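Long-range contacts in acetylxylan esterase A (Aspergillus awamori, PDB 5X6S), which removes acetyl side groups from the backbone of acetylated xylans as a secreted serine esterase of carbohydrate esterase family 1: residues G32-I37 and Y60-I65; T43-Y48 and Y66-Y71; V113-S118 and A137-Y142; G121-N126 and S143-G148; R193-H198 and D266-W271. All blocks are in the same frame, centred on the assembly; numbering follows the deposited sequence.

Interaction 1. Residues G32-I37 and Y60-I65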
# COMPACT_ATOMS: atom_id res chain seq x y z
N GLY A 32 8.74 -8.34 7.41
CA GLY A 32 8.91 -7.17 6.57
C GLY A 32 9.83 -7.48 5.40
O GLY A 32 10.30 -8.63 5.22
N ILE A 33 10.06 -6.48 4.57
CA ILE A 33 10.94 -6.64 3.39
C ILE A 33 11.81 -5.42 3.27
O ILE A 33 11.33 -4.29 3.41
CB ILE A 33 10.15 -6.83 2.04
CG1 ILE A 33 9.42 -8.18 2.01
CG2 ILE A 33 11.07 -6.66 0.85
CD1 ILE A 33 8.38 -8.29 0.92
N VAL A 34 13.08 -5.63 3.02
CA VAL A 34 14.01 -4.54 2.68
C VAL A 34 14.57 -4.82 1.30
O VAL A 34 15.16 -5.89 1.07
CB VAL A 34 15.20 -4.40 3.69
CG1 VAL A 34 16.22 -3.35 3.20
CG2 VAL A 34 14.70 -4.00 5.06
N VAL A 35 14.39 -3.87 0.37
CA VAL A 35 14.95 -3.96 -0.95
C VAL A 35 16.25 -3.14 -0.91
O VAL A 35 16.21 -1.93 -0.59
CB VAL A 35 13.99 -3.44 -2.07
CG1 VAL A 35 14.60 -3.56 -3.45
CG2 VAL A 35 12.60 -4.08 -2.05
N ALA A 36 17.38 -3.78 -1.19
CA ALA A 36 18.70 -3.19 -1.08
C ALA A 36 19.36 -3.18 -2.46
O ALA A 36 19.66 -4.25 -3.05
CB ALA A 36 19.55 -3.95 -0.05
N ILE A 37 19.57 -1.96 -3.02
CA ILE A 37 19.88 -1.80 -4.43
C ILE A 37 21.32 -1.33 -4.66
O ILE A 37 21.72 -0.26 -4.15
CB ILE A 37 18.91 -0.82 -5.11
CG1 ILE A 37 17.44 -1.18 -4.78
CG2 ILE A 37 19.19 -0.76 -6.62
CD1 ILE A 37 16.38 -0.21 -5.35
N TYR A 60 15.84 -8.94 13.09
CA TYR A 60 14.47 -8.38 12.96
C TYR A 60 13.53 -9.24 12.13
O TYR A 60 12.31 -9.03 12.13
CB TYR A 60 14.57 -6.94 12.42
CG TYR A 60 15.25 -5.97 13.36
CD1 TYR A 60 14.62 -5.56 14.53
CD2 TYR A 60 16.53 -5.52 13.12
CE1 TYR A 60 15.25 -4.68 15.40
CE2 TYR A 60 17.17 -4.66 13.99
CZ TYR A 60 16.53 -4.25 15.13
OH TYR A 60 17.17 -3.37 15.96
N GLY A 61 14.08 -10.25 11.47
CA GLY A 61 13.28 -11.27 10.80
C GLY A 61 12.67 -10.93 9.46
O GLY A 61 11.80 -11.69 8.98
N PHE A 62 13.09 -9.82 8.85
CA PHE A 62 12.59 -9.46 7.55
C PHE A 62 13.35 -10.18 6.43
O PHE A 62 14.44 -10.74 6.67
CB PHE A 62 12.66 -7.95 7.35
CG PHE A 62 14.03 -7.32 7.62
CD1 PHE A 62 15.07 -7.40 6.65
CD2 PHE A 62 14.28 -6.65 8.80
CE1 PHE A 62 16.30 -6.81 6.91
CE2 PHE A 62 15.50 -6.03 9.04
CZ PHE A 62 16.51 -6.13 8.11
N ILE A 63 12.80 -10.14 5.22
CA ILE A 63 13.45 -10.73 4.06
C ILE A 63 14.17 -9.57 3.33
O ILE A 63 13.63 -8.47 3.26
CB ILE A 63 12.42 -11.39 3.11
CG1 ILE A 63 11.82 -12.62 3.82
CG2 ILE A 63 13.02 -11.78 1.74
CD1 ILE A 63 10.61 -13.22 3.14
N VAL A 64 15.35 -9.83 2.80
CA VAL A 64 16.04 -8.83 1.94
C VAL A 64 16.02 -9.20 0.48
O VAL A 64 16.28 -10.36 0.14
CB VAL A 64 17.54 -8.58 2.35
CG1 VAL A 64 18.05 -7.25 1.72
CG2 VAL A 64 17.72 -8.60 3.85
N ILE A 65 15.66 -8.25 -0.39
CA ILE A 65 15.66 -8.47 -1.84
C ILE A 65 16.80 -7.65 -2.41
O ILE A 65 16.91 -6.48 -2.10
CB ILE A 65 14.36 -8.02 -2.55
CG1 ILE A 65 13.17 -8.85 -2.05
CG2 ILE A 65 14.53 -8.13 -4.07
CD1 ILE A 65 11.80 -8.25 -2.48
O HOH W 1 10.30 -8.36 9.93
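Strands 33-37 and 63-65 run parallel, their short axes 4.6 Å apart at closest and inclined by 28°, in a register that pairs Ile33 with Ile63, Val34 with Val64 and Val35 with Ile65. Four backbone hydrogen bonds alternate across the pair: Ile63 N to Gly32 O, Val34 N to Ile63 O, Ile65 N to Val34 O and Ala36 N to Ile65 O. The last is nearly straight, 171° at the hydrogen, and enters almost along the C=O axis, whereas Ile63 N sits above the carbonyl plane of Gly32. Val64 CA also turns its hydrogen to Val34 O, 3.2 Å away, so this buried oxygen receives a second, weaker contact beside the Ile65 bond. On one face Ile33 CG2, anti to its backbone N, meets the tip of Ile65, CD1, at 3.8 Å, the two chains crossing obliquely under helix 91-106. On the other face Phe62 CG occupies the crowded position between N and the carbonyl carbon (chi1 52°), which lays the ring beneath Val34. Val34 CG2 stands over that ring, 4.0 Å from the Phe62 ring centroid, a CH-pi contact displaced toward the CD1-CE1 rim. Farther along this face Ala36 CB touches Val64 CG1 at 4.0 Å. Ahead of the strands, one water accepts from Gly32 N and donates to Tyr60 O, tying the strand entry to the end of helix 53-60. Strand 63-68 follows 33-37 through helices 44-49 and 53-60 yet lies on its side away from 113-118, the 1-2-4-3-5 order of the alpha/beta-hydrolase sheet.

Interaction 2. Residues T43-Y48 and Y66-Y71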
# COMPACT_ATOMS: atom_id res chain seq x y z
N THR A 43 26.58 -5.97 -8.13
CA THR A 43 25.53 -6.90 -8.44
C THR A 43 24.71 -7.04 -7.14
O THR A 43 25.15 -6.57 -6.09
CB THR A 43 26.08 -8.32 -8.81
OG1 THR A 43 26.76 -8.89 -7.66
CG2 THR A 43 26.93 -8.25 -10.06
N GLY A 44 23.55 -7.67 -7.24
CA GLY A 44 22.71 -7.95 -6.07
C GLY A 44 23.49 -8.73 -4.98
O GLY A 44 23.57 -8.30 -3.81
N PRO A 45 24.08 -9.89 -5.37
CA PRO A 45 24.89 -10.64 -4.40
C PRO A 45 26.07 -9.84 -3.84
O PRO A 45 26.42 -9.99 -2.68
CB PRO A 45 25.31 -11.86 -5.18
CG PRO A 45 24.23 -12.02 -6.25
CD PRO A 45 23.92 -10.62 -6.65
N GLY A 46 26.70 -9.02 -4.66
CA GLY A 46 27.71 -8.09 -4.15
C GLY A 46 27.25 -7.14 -3.08
O GLY A 46 27.98 -6.88 -2.13
N TYR A 47 26.03 -6.61 -3.21
CA TYR A 47 25.53 -5.69 -2.24
C TYR A 47 25.13 -6.46 -0.98
O TYR A 47 25.30 -5.97 0.12
CB TYR A 47 24.35 -4.91 -2.79
CG TYR A 47 24.10 -3.56 -2.11
CD1 TYR A 47 25.08 -2.58 -2.08
CD2 TYR A 47 22.86 -3.26 -1.54
CE1 TYR A 47 24.87 -1.34 -1.47
CE2 TYR A 47 22.61 -1.99 -0.93
CZ TYR A 47 23.62 -1.04 -0.92
OH TYR A 47 23.42 0.20 -0.35
N TYR A 48 24.62 -7.67 -1.17
CA TYR A 48 24.41 -8.62 -0.05
C TYR A 48 25.70 -8.79 0.78
O TYR A 48 25.67 -8.70 2.04
CB TYR A 48 23.91 -9.96 -0.60
CG TYR A 48 24.11 -11.12 0.35
CD1 TYR A 48 23.29 -11.27 1.47
CD2 TYR A 48 25.14 -12.04 0.16
CE1 TYR A 48 23.44 -12.35 2.35
CE2 TYR A 48 25.32 -13.10 1.04
CZ TYR A 48 24.47 -13.27 2.12
OH TYR A 48 24.65 -14.30 2.98
N TYR A 66 17.64 -8.30 -3.22
CA TYR A 66 18.81 -7.65 -3.81
C TYR A 66 18.64 -7.72 -5.32
O TYR A 66 19.01 -8.74 -5.93
CB TYR A 66 20.14 -8.35 -3.36
CG TYR A 66 20.38 -8.42 -1.87
CD1 TYR A 66 21.01 -7.36 -1.18
CD2 TYR A 66 20.00 -9.54 -1.14
CE1 TYR A 66 21.28 -7.43 0.18
CE2 TYR A 66 20.25 -9.62 0.23
CZ TYR A 66 20.85 -8.58 0.90
OH TYR A 66 21.04 -8.70 2.25
N PRO A 67 18.08 -6.67 -5.95
CA PRO A 67 17.96 -6.69 -7.41
C PRO A 67 19.35 -6.60 -8.02
O PRO A 67 20.25 -6.11 -7.37
CB PRO A 67 17.15 -5.40 -7.73
CG PRO A 67 16.44 -5.06 -6.43
CD PRO A 67 17.51 -5.43 -5.39
N SER A 68 19.51 -7.11 -9.25
CA SER A 68 20.83 -7.19 -9.88
C SER A 68 20.76 -6.65 -11.31
O SER A 68 20.06 -7.19 -12.15
CB SER A 68 21.33 -8.61 -9.89
OG SER A 68 22.71 -8.60 -9.83
N SER A 69 21.51 -5.60 -11.57
CA SER A 69 21.44 -4.92 -12.86
C SER A 69 21.80 -5.87 -14.00
O SER A 69 22.74 -6.66 -13.88
CB SER A 69 22.35 -3.72 -12.92
OG SER A 69 22.30 -3.15 -14.22
N PRO A 70 21.02 -5.81 -15.09
CA PRO A 70 21.32 -6.63 -16.25
C PRO A 70 22.38 -6.02 -17.16
O PRO A 70 22.77 -6.67 -18.15
CB PRO A 70 19.99 -6.66 -17.01
CG PRO A 70 19.39 -5.30 -16.71
CD PRO A 70 19.79 -5.00 -15.28
N TYR A 71 22.82 -4.79 -16.88
CA TYR A 71 23.64 -4.07 -17.87
C TYR A 71 25.14 -4.18 -17.68
O TYR A 71 25.70 -4.30 -16.57
CB TYR A 71 23.24 -2.60 -17.98
CG TYR A 71 21.76 -2.41 -18.24
CD1 TYR A 71 21.18 -2.82 -19.44
CD2 TYR A 71 20.91 -1.83 -17.25
CE1 TYR A 71 19.81 -2.67 -19.66
CE2 TYR A 71 19.55 -1.69 -17.47
CZ TYR A 71 19.00 -2.11 -18.67
OH TYR A 71 17.65 -2.00 -18.91
O HOH W 2 23.32 -7.58 3.27
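The start of helix 44-49 rests here on the end of strand 63-68, beside the probable catalytic centre: the side chain of Tyr47 lies about 8 Å from that of Ser119, the nucleophile inferred by similarity, and its OH bonds to Ser118 OG. Thr43 is the N-cap, its OG1 accepting from Gly46 N at 3.0 Å. The first helical N-H, that of Gly44, turns instead to the strand and meets Ser68 OG at 2.9 Å in an almost straight bond (176°). Ser68 OG is placed for this by standing anti to its backbone N. Gly44 CA lies 3.3 Å from Pro67 O, the helix start packed directly against the strand backbone. In this alpha/beta-hydrolase the segment 43-48 follows strand 33-37, the sheet neighbour of 63-68, so the helix start folds back over the adjacent strand. One turn on, Tyr48 CB sits over the centre of the Tyr66 ring, 3.6 Å from its centroid, a CH-pi contact. The Tyr48 ring then presents its edge to the same face, offset edge-to-face with planes at 78°, and its CD1 comes 3.5 Å from Tyr66 OH. A water links Tyr66 OH to Tyr48 O, to which it donates.

Interaction 3. Residues V113-S118 and A137-Y142; sequences VFVTGS and AAATVY
Thr116 carries the polar grip between strands 113-118 and 138-142, parallel to within 5° and 4.7 Å apart at their closest. Its CB stands 3.2 Å from Thr140 O. From there OG1, anti to the backbone N (chi1 179°), donates to the same Thr140 O at 2.8 Å, arriving above the carbonyl plane; the other branch, CG2, takes the crowded position. OG1 also lies near the plane of the Tyr142 ring, at its edge, 3.8 Å from Tyr142 CD2. The hydroxyl thus takes up a buried carbonyl whose backbone partner in the ladder, Gly117 N, stays 3.5 Å from Thr140 O. Regular backbone bonds run on both sides of this point: Thr140 N to Val115 O, and Tyr142 N to Gly117 O, the latter nearly along the C=O axis. At the strand entry Ala137 N donates to Val113 O, but the next bond, Val115 N to Ala138 O, is long and weak. There Phe114 bends its ring over to the partner strand, CE1 reaching Ala137 CB at 3.5 Å, with Ala138 CB in plane at the ring edge. On the opposite face Val115 CG1 touches Ala139 CB. At the far end Ser118 OG packs on Tyr142 CB at 3.5 Å; its hydroxyl bonds to Tyr47, while Tyr142 OH bonds to Asp268. With helix 120-131 between them, the strands form a beta-alpha-beta unit, and strand 113-118 leads into the GxSxG sequence of Gly117, Ser119 and Gly121, consistent with the nucleophile elbow of an alpha/beta-hydrolase.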
# COMPACT_ATOMS: atom_id res chain seq x y z
N VAL A 113 7.41 -2.69 3.92
CA VAL A 113 8.31 -2.87 2.78
C VAL A 113 9.10 -1.57 2.58
O VAL A 113 8.51 -0.46 2.55
CB VAL A 113 7.54 -3.31 1.48
CG1 VAL A 113 8.50 -3.55 0.32
CG2 VAL A 113 6.67 -4.52 1.73
N PHE A 114 10.42 -1.70 2.48
CA PHE A 114 11.33 -0.56 2.52
C PHE A 114 12.30 -0.70 1.37
O PHE A 114 12.55 -1.81 0.95
CB PHE A 114 12.05 -0.54 3.88
CG PHE A 114 11.09 -0.52 5.03
CD1 PHE A 114 10.47 0.69 5.41
CD2 PHE A 114 10.76 -1.68 5.71
CE1 PHE A 114 9.49 0.70 6.42
CE2 PHE A 114 9.81 -1.66 6.75
CZ PHE A 114 9.17 -0.46 7.09
N VAL A 115 12.87 0.40 0.90
CA VAL A 115 13.80 0.37 -0.21
C VAL A 115 14.96 1.29 0.09
O VAL A 115 14.75 2.38 0.67
CB VAL A 115 13.10 0.67 -1.58
CG1 VAL A 115 12.36 1.99 -1.60
CG2 VAL A 115 14.06 0.50 -2.77
N THR A 116 16.18 0.86 -0.26
CA THR A 116 17.40 1.61 0.04
C THR A 116 18.46 1.19 -0.97
O THR A 116 18.35 0.12 -1.60
CB THR A 116 17.86 1.40 1.50
OG1 THR A 116 19.05 2.11 1.75
CG2 THR A 116 18.10 -0.13 1.82
N GLY A 117 19.46 2.04 -1.17
CA GLY A 117 20.46 1.82 -2.17
C GLY A 117 21.57 2.83 -2.08
O GLY A 117 21.39 3.85 -1.41
N SER A 118 22.71 2.52 -2.69
CA SER A 118 23.85 3.40 -2.72
C SER A 118 24.20 3.77 -4.18
O SER A 118 24.13 2.95 -5.05
CB SER A 118 25.07 2.76 -2.00
OG SER A 118 24.76 2.57 -0.64
N ALA A 137 6.78 1.81 2.46
CA ALA A 137 6.49 2.55 3.68
C ALA A 137 7.51 3.64 3.92
O ALA A 137 7.19 4.71 4.43
CB ALA A 137 6.46 1.60 4.86
N ALA A 138 8.77 3.38 3.53
CA ALA A 138 9.90 4.33 3.74
C ALA A 138 11.04 3.91 2.89
O ALA A 138 11.09 2.71 2.47
CB ALA A 138 10.33 4.40 5.21
N ALA A 139 11.94 4.84 2.62
CA ALA A 139 13.11 4.64 1.78
C ALA A 139 14.27 5.38 2.36
O ALA A 139 14.06 6.49 2.92
CB ALA A 139 12.87 5.18 0.39
N THR A 140 15.48 4.83 2.18
CA THR A 140 16.74 5.51 2.62
C THR A 140 17.65 5.59 1.42
O THR A 140 17.97 4.56 0.80
CB THR A 140 17.40 4.79 3.86
OG1 THR A 140 16.53 4.86 5.00
CG2 THR A 140 18.75 5.45 4.24
N VAL A 141 18.11 6.78 1.10
CA VAL A 141 18.92 7.07 -0.07
C VAL A 141 20.34 7.42 0.37
O VAL A 141 20.54 8.42 1.12
CB VAL A 141 18.29 8.24 -0.90
CG1 VAL A 141 19.09 8.62 -2.11
CG2 VAL A 141 16.84 7.89 -1.32
N TYR A 142 21.29 6.57 -0.01
CA TYR A 142 22.74 6.81 0.24
C TYR A 142 23.45 7.37 -1.01
O TYR A 142 23.93 6.62 -1.88
CB TYR A 142 23.46 5.55 0.78
CG TYR A 142 23.08 5.21 2.17
CD1 TYR A 142 23.59 5.95 3.25
CD2 TYR A 142 22.20 4.17 2.46
CE1 TYR A 142 23.22 5.68 4.54
CE2 TYR A 142 21.83 3.87 3.81
CZ TYR A 142 22.37 4.63 4.82
OH TYR A 142 22.06 4.40 6.12

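Interaction 4. Residues G121-N126 and S143-G148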
# COMPACT_ATOMS: atom_id res chain seq x y z
N GLY A 121 22.25 2.78 -7.12
CA GLY A 121 21.13 2.17 -6.39
C GLY A 121 20.36 3.17 -5.59
O GLY A 121 19.14 3.00 -5.39
N ALA A 122 21.03 4.24 -5.14
CA ALA A 122 20.30 5.34 -4.49
C ALA A 122 19.49 6.14 -5.51
O ALA A 122 18.38 6.61 -5.18
CB ALA A 122 21.23 6.23 -3.71
N MET A 123 20.04 6.33 -6.70
CA MET A 123 19.26 6.94 -7.79
C MET A 123 17.97 6.11 -8.05
O MET A 123 16.87 6.64 -8.16
CB MET A 123 20.04 6.99 -9.06
CG MET A 123 21.37 7.75 -8.98
SD MET A 123 22.06 7.82 -10.62
CE MET A 123 23.81 7.92 -10.29
N MET A 124 18.15 4.80 -8.12
CA MET A 124 17.02 3.88 -8.34
C MET A 124 16.08 3.90 -7.14
O MET A 124 14.84 3.79 -7.30
CB MET A 124 17.54 2.47 -8.66
CG MET A 124 16.40 1.43 -8.83
SD MET A 124 15.17 1.86 -10.05
CE MET A 124 15.95 1.23 -11.51
N THR A 125 16.60 4.11 -5.94
CA THR A 125 15.72 4.23 -4.79
C THR A 125 14.72 5.37 -4.97
O THR A 125 13.52 5.21 -4.70
CB THR A 125 16.54 4.33 -3.46
OG1 THR A 125 17.26 3.11 -3.29
CG2 THR A 125 15.66 4.51 -2.26
N ASN A 126 15.20 6.53 -5.41
CA ASN A 126 14.34 7.66 -5.65
C ASN A 126 13.36 7.34 -6.74
O ASN A 126 12.23 7.67 -6.63
CB ASN A 126 15.08 8.93 -6.00
CG ASN A 126 15.69 9.59 -4.77
OD1 ASN A 126 15.07 9.75 -3.75
ND2 ASN A 126 16.91 9.90 -4.90
N SER A 143 23.53 8.71 -1.10
CA SER A 143 24.30 9.36 -2.19
C SER A 143 23.77 9.04 -3.58
O SER A 143 24.39 8.30 -4.36
CB SER A 143 25.79 9.00 -2.11
OG SER A 143 26.30 9.19 -0.78
N GLY A 144 22.59 9.56 -3.88
CA GLY A 144 21.99 9.38 -5.19
C GLY A 144 21.73 10.73 -5.88
O GLY A 144 22.37 11.74 -5.57
N VAL A 145 20.79 10.72 -6.81
CA VAL A 145 20.28 11.95 -7.46
C VAL A 145 18.77 11.84 -7.45
O VAL A 145 18.23 10.75 -7.27
CB VAL A 145 20.80 12.18 -8.89
CG1 VAL A 145 22.32 12.15 -8.93
CG2 VAL A 145 20.21 11.19 -9.88
N SER A 146 18.09 12.99 -7.59
CA SER A 146 16.62 13.09 -7.48
C SER A 146 15.97 12.22 -8.58
O SER A 146 16.60 11.91 -9.57
CB SER A 146 16.17 14.54 -7.60
OG SER A 146 16.61 15.08 -8.85
N ALA A 147 14.72 11.82 -8.36
CA ALA A 147 14.02 11.03 -9.34
C ALA A 147 13.84 11.88 -10.60
O ALA A 147 13.28 12.99 -10.55
CB ALA A 147 12.65 10.57 -8.80
N GLY A 148 14.36 11.38 -11.70
CA GLY A 148 14.26 12.03 -12.99
C GLY A 148 15.42 12.96 -13.27
O GLY A 148 15.47 13.52 -14.33
O HOH W 3 17.14 9.14 -9.75
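Met123 and Val145 lie side by side and point the same way, the methionine chain extended beyond CG so that it runs along the valine. Met123 CG meets Val145 CG2 at 3.7 Å and Met123 SD follows at 3.9 Å from that methyl. CG2 takes the crowded position between the valine N and carbonyl carbon. A turn away on the helix, Asn126 points its CB at the loop and its CG stands anti to the carbonyl carbon (chi1 -78°), carrying ND2 to Val145 O at 2.8 Å. This bond is bent, 141° at the hydrogen, and ND2 comes from well above the carbonyl plane. The other amide atom, OD1, accepts from Trp217 NE1, so bonds at both ends fix which way the amide is flipped. The segment 121-126 belongs to the helix after the probable nucleophile elbow, and 143-148 is the loop leaving the next strand, 138-142, of this alpha/beta-hydrolase. Ala122 CB sits 3.6 Å from Gly144 CA, so the loop backbone lies directly on the helix. Ala147 CB packs on Asn126 O at 3.6 Å, while Ala147 N bonds to Gln216. One water sits between the segments, 2.8 Å from Ser146 O and 3.0 Å from Met123 O, with more acceptors about it than protons to give. Within the helix, Gly121 O is gripped twice, by Thr125 N and by Thr125 OG1.

Interaction 5. Residues R193-H198 and D266-W271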
# COMPACT_ATOMS: atom_id res chain seq x y z
N ARG A 193 8.01 7.44 3.28
CA ARG A 193 8.77 8.45 4.03
C ARG A 193 10.23 8.38 3.53
O ARG A 193 10.82 7.30 3.52
CB ARG A 193 8.69 8.17 5.51
CG ARG A 193 7.30 8.15 6.08
CD ARG A 193 7.34 7.79 7.59
NE ARG A 193 7.57 6.36 7.86
CZ ARG A 193 8.74 5.83 8.22
NH1 ARG A 193 9.79 6.59 8.35
NH2 ARG A 193 8.85 4.52 8.42
N MET A 194 10.80 9.52 3.10
CA MET A 194 12.10 9.58 2.49
C MET A 194 13.19 10.07 3.45
O MET A 194 13.02 11.08 4.11
CB MET A 194 12.09 10.49 1.27
CG MET A 194 11.07 10.18 0.20
SD MET A 194 11.24 8.47 -0.44
CE MET A 194 12.81 8.60 -1.23
N GLN A 195 14.31 9.36 3.47
CA GLN A 195 15.51 9.76 4.21
C GLN A 195 16.66 9.78 3.25
O GLN A 195 17.00 8.75 2.63
CB GLN A 195 15.78 8.75 5.33
CG GLN A 195 16.99 9.05 6.16
CD GLN A 195 17.20 7.98 7.23
OE1 GLN A 195 17.45 6.80 6.92
NE2 GLN A 195 17.04 8.38 8.49
N ILE A 196 17.27 10.96 3.11
CA ILE A 196 18.28 11.24 2.07
C ILE A 196 19.64 11.57 2.70
O ILE A 196 19.78 12.61 3.37
CB ILE A 196 17.82 12.44 1.19
CG1 ILE A 196 16.36 12.29 0.76
CG2 ILE A 196 18.81 12.72 0.03
CD1 ILE A 196 16.03 11.04 -0.06
N TYR A 197 20.65 10.72 2.48
CA TYR A 197 22.02 10.98 2.91
C TYR A 197 22.86 11.46 1.73
O TYR A 197 22.71 10.99 0.61
CB TYR A 197 22.70 9.71 3.41
CG TYR A 197 22.24 9.14 4.74
CD1 TYR A 197 21.12 8.28 4.84
CD2 TYR A 197 22.97 9.39 5.90
CE1 TYR A 197 20.76 7.71 6.07
CE2 TYR A 197 22.62 8.80 7.12
CZ TYR A 197 21.52 7.97 7.21
OH TYR A 197 21.22 7.41 8.44
N HIS A 198 23.83 12.32 2.00
CA HIS A 198 24.79 12.73 0.97
C HIS A 198 26.03 13.29 1.68
O HIS A 198 25.91 13.83 2.77
CB HIS A 198 24.20 13.78 0.02
CG HIS A 198 24.68 13.67 -1.40
ND1 HIS A 198 23.88 13.16 -2.40
CD2 HIS A 198 25.88 13.93 -1.98
CE1 HIS A 198 24.56 13.09 -3.52
NE2 HIS A 198 25.78 13.57 -3.30
N ASP A 266 21.93 0.32 11.58
CA ASP A 266 21.04 0.46 12.71
C ASP A 266 20.10 1.67 12.55
O ASP A 266 18.92 1.59 12.91
CB ASP A 266 21.79 0.58 14.06
CG ASP A 266 22.77 -0.60 14.33
OD1 ASP A 266 22.69 -1.66 13.72
OD2 ASP A 266 23.65 -0.42 15.18
N LYS A 267 20.62 2.75 12.00
CA LYS A 267 19.79 3.94 11.71
C LYS A 267 18.69 3.66 10.69
O LYS A 267 17.60 4.20 10.78
CB LYS A 267 20.64 5.13 11.27
CG LYS A 267 21.67 5.64 12.28
CD LYS A 267 21.16 5.65 13.71
CE LYS A 267 20.24 6.77 13.98
NZ LYS A 267 20.08 6.94 15.47
N ASP A 268 18.98 2.80 9.72
CA ASP A 268 17.97 2.38 8.74
C ASP A 268 16.85 1.65 9.47
O ASP A 268 15.68 1.91 9.20
CB ASP A 268 18.55 1.44 7.66
CG ASP A 268 19.58 2.08 6.77
OD1 ASP A 268 19.76 3.33 6.76
OD2 ASP A 268 20.28 1.32 6.04
N MET A 269 17.21 0.73 10.38
CA MET A 269 16.24 0.01 11.19
C MET A 269 15.26 0.94 11.94
O MET A 269 14.05 0.64 12.09
CB MET A 269 16.95 -0.95 12.16
CG MET A 269 17.78 -2.07 11.52
SD MET A 269 16.83 -3.08 10.32
CE MET A 269 17.20 -2.27 8.77
N GLU A 270 15.80 2.05 12.43
CA GLU A 270 15.04 3.04 13.18
C GLU A 270 14.12 3.81 12.23
O GLU A 270 12.96 4.01 12.53
CB GLU A 270 15.99 4.00 13.88
CG GLU A 270 16.65 3.39 15.10
CD GLU A 270 17.74 4.27 15.72
OE1 GLU A 270 17.75 5.50 15.47
OE2 GLU A 270 18.59 3.71 16.42
N TRP A 271 14.64 4.21 11.05
CA TRP A 271 13.85 4.97 10.09
C TRP A 271 12.70 4.11 9.56
O TRP A 271 11.54 4.56 9.44
CB TRP A 271 14.72 5.45 8.94
CG TRP A 271 13.99 6.17 7.84
CD1 TRP A 271 13.88 5.80 6.55
CD2 TRP A 271 13.22 7.38 7.99
NE1 TRP A 271 13.13 6.71 5.86
CE2 TRP A 271 12.72 7.70 6.72
CE3 TRP A 271 12.95 8.24 9.06
CZ2 TRP A 271 11.95 8.83 6.50
CZ3 TRP A 271 12.16 9.39 8.81
CH2 TRP A 271 11.68 9.64 7.56
O HOH W 4 19.37 5.57 8.23
O HOH W 5 17.40 6.89 11.01
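This is a helix-on-sheet contact of the alpha/beta-hydrolase fold: residues 266-271 of the C-terminal helix run nearly antiparallel to strand residues 193-198, their short axes at 157° and 10.7 Å apart at closest, one indole filling much of the gap. Trp271 CG stands anti to its backbone N (chi1 176°), which sends the ring down to the strand and puts it between two side chains. Over one face comes Gln195 CB, 3.5 Å from the centroid of the five-membered ring in a CH-pi contact, and the Gln195 amide continues along the ring, stacked within 25° of its plane. The opposite face carries Arg193 NH1, 3.5 Å from Trp271 CE2, the guanidinium plane steep to the ring and CZ 4.6 Å from the six-membered ring centroid, a cation-pi contact. The indole N-H bonds to Ala139 O of the neighbouring strand and only weakly to Arg193 O. Beyond the ring, water bridges the gap: one molecule donates to Gln195 OE1 and to Asp268 OD1 and accepts from Tyr197 OH, while a second accepts from Gln195 NE2 and donates to Lys267 O. Asp268 also takes bonds from Tyr53 OH and Tyr142 OH, so its buried carboxylate is well satisfied and probably ionised. The bent Arg193 chain brings NH1 and NH2 together onto a single acceptor, Trp271 O, each at 2.9 Å, with that oxygen in the guanidinium plane.

How the interactions relate
Interactions 1, 3 and 5 take in consecutive strands of one sheet, 63-68, 33-37, 113-118, 138-142 and 193-199, and the centres of 3 and 5 are about 7 Å apart. Between 1 and 3, Val35 O and Thr116 N probably bond at 2.8 Å. Interactions 3 and 4 alternate along the chain around the probable nucleophile Ser119, with Ala122 CB 3.3 Å from Gly117 O. Interaction 2 reaches that elbow from helix 44-49, Tyr47 OH standing 2.7 Å from Ser118 OG. Interactions 4 and 5 meet where Ser143 N lies 3.0 Å from Tyr197 O. Interaction 5 stays farther off, about 11 Å from the Ser119 to the Tyr197 side chain.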